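DNA repair protein RecN (Deinococcus radiodurans, PDB 4ABX) probably takes part in the recombinational repair of damaged DNA, as an ATP-binding SMC-like protein of which this chain is the coiled-coil domain. Local coordinates at residues 37-49 / 117-131. Sequence-based numbering, arbitrary orientation.
Sequences LNTELSRLSNLHT and SAADPEALDRVEARL
Leu-41, its CG anti to the backbone N (chi1 179°), and Val-127, with CG1 anti to its own N (chi1 166°), are turned so that each enters the opposite helix as a knob into a hole, the packing characteristic of a coiled coil, here between antiparallel helices of the coiled-coil domain of RecN. The axes of helix segments 37-49 and 121-131 approach to 9.5 Å and cross well off strict antiparallel, at 142° between their directions. Leu-41 sits among Leu-124, Val-127, Glu-128 and Leu-131: CD1 meets CD1 of Leu-124 at 3.5 Å and also CG of Glu-128, while CD2 reaches CD1 of Leu-131. In return Val-127 fills the hole lined by Leu-37, Glu-40, Leu-41 and Leu-44, its CG1 lying 3.6 Å from Leu-37 O and its CG2 against the CG methylene of Glu-40. That chain is bent, and its carboxylate reaches one turn on along its own helix to Arg-43, which grips it side-on with NE and NH2. Replacing Glu-40 by an alanine would probably leave the Arg-43 guanidinium without its mate and open a gap beside Val-127 CG2. Leu-37 slides past Leu-131 in the opposite direction, and its CD1 also packs on CG of Arg-130, whose guanidinium leaves the interface for Glu-33 and the carbonyl of Val-27. Where helix 121-141 begins, Asp-120 is the N-cap, OD1 accepting from Ala-123 N at 3.2 Å, while its CB touches Leu-44 CD2. No direct hydrogen bond joins the two segments here; instead one water donates to Leu-44 O and accepts from Asp-120 N. Beyond it, the ST turn at Ser-117 presents Ala-118 and Ala-119 to Leu-47, and a second water bridges Leu-47 O, at 2.8 Å, to Ser-117 OG, at 2.7 Å.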
loop_
_atom_site.group_PDB
_atom_site.type_symbol
_atom_site.label_atom_id
_atom_site.label_comp_id
_atom_site.label_asym_id
_atom_site.label_seq_id
_atom_site.Cartn_x
_atom_site.Cartn_y
_atom_site.Cartn_z
ATOM N N LEU A 37 23.729 33.016 14.500
ATOM C CA LEU A 37 22.612 32.869 13.570
ATOM C C LEU A 37 22.693 31.558 12.782
ATOM O O LEU A 37 21.708 30.817 12.691
ATOM C CB LEU A 37 22.541 34.059 12.611
ATOM C CG LEU A 37 22.114 35.410 13.198
ATOM C CD1 LEU A 37 22.267 36.512 12.155
ATOM C CD2 LEU A 37 20.683 35.355 13.715
ATOM N N ASN A 38 23.869 31.280 12.218
ATOM C CA ASN A 38 24.080 30.072 11.420
ATOM C C ASN A 38 23.891 28.798 12.238
ATOM O O ASN A 38 23.332 27.811 11.759
ATOM C CB ASN A 38 25.480 30.055 10.801
ATOM C CG ASN A 38 25.634 31.036 9.655
ATOM O OD1 ASN A 38 26.720 31.571 9.427
ATOM N ND2 ASN A 38 24.554 31.273 8.924
ATOM N N THR A 39 24.390 28.816 13.466
ATOM C CA THR A 39 24.228 27.682 14.369
ATOM C C THR A 39 22.751 27.452 14.693
ATOM O O THR A 39 22.271 26.319 14.682
ATOM C CB THR A 39 25.042 27.893 15.665
ATOM O OG1 THR A 39 26.436 27.746 15.372
ATOM C CG2 THR A 39 24.644 26.883 16.728
ATOM N N GLU A 40 22.028 28.535 14.957
ATOM C CA GLU A 40 20.605 28.457 15.273
ATOM C C GLU A 40 19.763 28.075 14.041
ATOM O O GLU A 40 18.785 27.334 14.150
ATOM C CB GLU A 40 20.135 29.781 15.888
ATOM C CG GLU A 40 18.708 29.781 16.407
ATOM C CD GLU A 40 18.512 28.950 17.668
ATOM O OE1 GLU A 40 19.431 28.202 18.079
ATOM O OE2 GLU A 40 17.411 29.044 18.247
ATOM N N LEU A 41 20.157 28.568 12.869
ATOM C CA LEU A 41 19.520 28.171 11.611
ATOM C C LEU A 41 19.572 26.654 11.376
ATOM O O LEU A 41 18.571 26.026 10.993
ATOM C CB LEU A 41 20.186 28.883 10.428
ATOM C CG LEU A 41 19.624 28.538 9.046
ATOM C CD1 LEU A 41 18.198 29.028 8.926
ATOM C CD2 LEU A 41 20.497 29.116 7.934
ATOM N N SER A 42 20.748 26.068 11.580
ATOM C CA SER A 42 20.900 24.623 11.418
ATOM C C SER A 42 20.065 23.875 12.452
ATOM O O SER A 42 19.398 22.890 12.129
ATOM C CB SER A 42 22.366 24.208 11.552
ATOM O OG SER A 42 23.145 24.756 10.509
ATOM N N ARG A 43 20.113 24.336 13.698
ATOM C CA ARG A 43 19.371 23.688 14.773
ATOM C C ARG A 43 17.882 23.648 14.455
ATOM O O ARG A 43 17.248 22.606 14.592
ATOM C CB ARG A 43 19.596 24.392 16.114
ATOM C CG ARG A 43 18.958 23.661 17.300
ATOM C CD ARG A 43 19.068 24.451 18.602
ATOM N NE ARG A 43 18.243 25.659 18.605
ATOM C CZ ARG A 43 16.947 25.683 18.912
ATOM N NH1 ARG A 43 16.315 24.563 19.237
ATOM N NH2 ARG A 43 16.278 26.828 18.892
ATOM N N LEU A 44 17.332 24.783 14.031
ATOM C CA LEU A 44 15.901 24.884 13.746
ATOM C C LEU A 44 15.512 24.184 12.448
ATOM O O LEU A 44 14.455 23.551 12.364
ATOM C CB LEU A 44 15.454 26.349 13.697
ATOM C CG LEU A 44 15.434 27.098 15.035
ATOM C CD1 LEU A 44 15.491 28.609 14.829
ATOM C CD2 LEU A 44 14.212 26.712 15.849
ATOM N N SER A 45 16.350 24.314 11.426
ATOM C CA SER A 45 16.075 23.643 10.163
ATOM C C SER A 45 16.044 22.132 10.384
ATOM O O SER A 45 15.164 21.438 9.876
ATOM C CB SER A 45 17.120 24.007 9.105
ATOM O OG SER A 45 16.822 23.371 7.870
ATOM N N ASN A 46 16.999 21.625 11.156
ATOM C CA ASN A 46 17.037 20.192 11.446
ATOM C C ASN A 46 15.803 19.697 12.192
ATOM O O ASN A 46 15.303 18.609 11.906
ATOM C CB ASN A 46 18.316 19.814 12.187
ATOM C CG ASN A 46 19.531 19.902 11.300
ATOM O OD1 ASN A 46 19.417 20.249 10.125
ATOM N ND2 ASN A 46 20.700 19.600 11.852
ATOM N N LEU A 47 15.304 20.501 13.132
ATOM C CA LEU A 47 14.066 20.157 13.830
ATOM C C LEU A 47 12.897 20.110 12.845
ATOM O O LEU A 47 12.013 19.262 12.957
ATOM C CB LEU A 47 13.769 21.132 14.974
ATOM C CG LEU A 47 14.684 21.065 16.203
ATOM C CD1 LEU A 47 14.327 22.156 17.197
ATOM C CD2 LEU A 47 14.604 19.696 16.866
ATOM N N HIS A 48 12.901 21.018 11.876
ATOM C CA HIS A 48 11.875 21.028 10.837
ATOM C C HIS A 48 11.927 19.760 9.989
ATOM O O HIS A 48 10.900 19.159 9.681
ATOM C CB HIS A 48 12.032 22.246 9.932
ATOM C CG HIS A 48 11.081 22.261 8.775
ATOM N ND1 HIS A 48 9.721 22.421 8.934
ATOM C CD2 HIS A 48 11.294 22.123 7.447
ATOM C CE1 HIS A 48 9.137 22.387 7.747
ATOM N NE2 HIS A 48 10.066 22.205 6.830
ATOM N N THR A 49 13.134 19.367 9.602
ATOM C CA THR A 49 13.327 18.158 8.817
ATOM C C THR A 49 12.784 16.919 9.532
ATOM O O THR A 49 12.084 16.099 8.932
ATOM C CB THR A 49 14.809 17.959 8.490
ATOM O OG1 THR A 49 15.243 19.023 7.639
ATOM C CG2 THR A 49 15.033 16.623 7.790
ATOM N N SER A 117 7.415 17.609 18.709
ATOM C CA SER A 117 8.503 18.368 18.103
ATOM C C SER A 117 8.749 19.709 18.786
ATOM O O SER A 117 7.811 20.399 19.184
ATOM C CB SER A 117 8.221 18.601 16.618
ATOM O OG SER A 117 9.131 19.539 16.071
ATOM N N ALA A 118 10.023 20.066 18.915
ATOM C CA ALA A 118 10.409 21.380 19.412
ATOM C C ALA A 118 10.685 22.329 18.251
ATOM O O ALA A 118 11.284 23.390 18.431
ATOM C CB ALA A 118 11.634 21.269 20.306
ATOM N N ALA A 119 10.260 21.936 17.053
ATOM C CA ALA A 119 10.413 22.796 15.884
ATOM C C ALA A 119 9.718 24.120 16.156
ATOM O O ALA A 119 8.658 24.155 16.784
ATOM C CB ALA A 119 9.831 22.131 14.637
ATOM N N ASP A 120 10.326 25.205 15.691
ATOM C CA ASP A 120 9.793 26.541 15.914
ATOM C C ASP A 120 9.828 27.326 14.612
ATOM O O ASP A 120 10.804 28.016 14.324
ATOM C CB ASP A 120 10.615 27.258 16.984
ATOM C CG ASP A 120 9.967 28.545 17.456
ATOM O OD1 ASP A 120 9.015 29.017 16.798
ATOM O OD2 ASP A 120 10.417 29.083 18.485
ATOM N N PRO A 121 8.766 27.206 13.808
ATOM C CA PRO A 121 8.675 27.891 12.517
ATOM C C PRO A 121 8.816 29.402 12.660
ATOM O O PRO A 121 9.351 30.049 11.760
ATOM C CB PRO A 121 7.267 27.535 12.034
ATOM C CG PRO A 121 6.962 26.244 12.704
ATOM C CD PRO A 121 7.603 26.339 14.056
ATOM N N GLU A 122 8.347 29.945 13.782
ATOM C CA GLU A 122 8.424 31.381 14.042
ATOM C C GLU A 122 9.863 31.844 14.226
ATOM O O GLU A 122 10.270 32.878 13.692
ATOM C CB GLU A 122 7.631 31.751 15.300
ATOM C CG GLU A 122 6.136 31.517 15.219
ATOM C CD GLU A 122 5.402 32.046 16.442
ATOM O OE1 GLU A 122 5.941 32.953 17.115
ATOM O OE2 GLU A 122 4.288 31.559 16.728
ATOM N N ALA A 123 10.626 31.089 15.008
ATOM C CA ALA A 123 12.009 31.453 15.278
ATOM C C ALA A 123 12.844 31.281 14.011
ATOM O O ALA A 123 13.653 32.145 13.664
ATOM C CB ALA A 123 12.569 30.618 16.425
ATOM N N LEU A 124 12.628 30.169 13.316
ATOM C CA LEU A 124 13.346 29.881 12.078
ATOM C C LEU A 124 13.215 31.012 11.056
ATOM O O LEU A 124 14.218 31.481 10.516
ATOM C CB LEU A 124 12.867 28.563 11.470
ATOM C CG LEU A 124 13.455 28.214 10.104
ATOM C CD1 LEU A 124 14.967 28.290 10.146
ATOM C CD2 LEU A 124 13.003 26.816 9.661
ATOM N N ASP A 125 11.984 31.442 10.790
ATOM C CA ASP A 125 11.744 32.531 9.843
ATOM C C ASP A 125 12.437 33.827 10.266
ATOM O O ASP A 125 12.890 34.600 9.425
ATOM C CB ASP A 125 10.245 32.778 9.647
ATOM C CG ASP A 125 9.627 31.845 8.617
ATOM O OD1 ASP A 125 10.381 31.233 7.829
ATOM O OD2 ASP A 125 8.382 31.732 8.591
ATOM N N ARG A 126 12.518 34.061 11.569
ATOM C CA ARG A 126 13.156 35.269 12.071
ATOM C C ARG A 126 14.674 35.208 11.914
ATOM O O ARG A 126 15.316 36.216 11.624
ATOM C CB ARG A 126 12.761 35.521 13.523
ATOM C CG ARG A 126 11.295 35.883 13.690
ATOM C CD ARG A 126 11.011 36.462 15.069
ATOM N NE ARG A 126 11.254 35.499 16.138
ATOM C CZ ARG A 126 10.344 34.635 16.580
ATOM N NH1 ARG A 126 9.132 34.614 16.038
ATOM N NH2 ARG A 126 10.646 33.793 17.562
ATOM N N VAL A 127 15.238 34.019 12.097
ATOM C CA VAL A 127 16.666 33.809 11.900
ATOM C C VAL A 127 17.027 34.018 10.438
ATOM O O VAL A 127 18.045 34.639 10.124
ATOM C CB VAL A 127 17.093 32.398 12.330
ATOM C CG1 VAL A 127 18.480 32.077 11.807
ATOM C CG2 VAL A 127 17.042 32.273 13.847
ATOM N N GLU A 128 16.189 33.496 9.546
ATOM C CA GLU A 128 16.411 33.664 8.118
ATOM C C GLU A 128 16.287 35.129 7.702
ATOM O O GLU A 128 17.062 35.613 6.881
ATOM C CB GLU A 128 15.445 32.791 7.306
ATOM C CG GLU A 128 15.612 31.293 7.545
ATOM C CD GLU A 128 14.887 30.449 6.508
ATOM O OE1 GLU A 128 15.295 30.470 5.326
ATOM O OE2 GLU A 128 13.910 29.762 6.878
ATOM N N ALA A 129 15.307 35.825 8.272
ATOM C CA ALA A 129 15.097 37.234 7.967
ATOM C C ALA A 129 16.309 38.089 8.350
ATOM O O ALA A 129 16.674 39.013 7.623
ATOM C CB ALA A 129 13.837 37.747 8.654
ATOM N N ARG A 130 16.932 37.784 9.486
ATOM C CA ARG A 130 18.124 38.519 9.909
ATOM C C ARG A 130 19.293 38.230 8.973
ATOM O O ARG A 130 20.007 39.141 8.554
ATOM C CB ARG A 130 18.513 38.169 11.354
ATOM C CG ARG A 130 19.724 38.953 11.888
ATOM C CD ARG A 130 19.432 40.459 11.989
ATOM N NE ARG A 130 20.586 41.229 12.458
ATOM C CZ ARG A 130 20.673 42.557 12.401
ATOM N NH1 ARG A 130 19.675 43.268 11.888
ATOM N NH2 ARG A 130 21.757 43.177 12.850
ATOM N N LEU A 131 19.482 36.953 8.654
ATOM C CA LEU A 131 20.555 36.530 7.761
ATOM C C LEU A 131 20.387 37.140 6.374
ATOM O O LEU A 131 21.362 37.507 5.714
ATOM C CB LEU A 131 20.589 35.001 7.667
ATOM C CG LEU A 131 21.117 34.293 8.913
ATOM C CD1 LEU A 131 20.894 32.782 8.834
ATOM C CD2 LEU A 131 22.589 34.624 9.109
HETATM O O HOH W 1 12.075 24.752 13.521
HETATM O O HOH W 2 11.117 17.933 15.311
#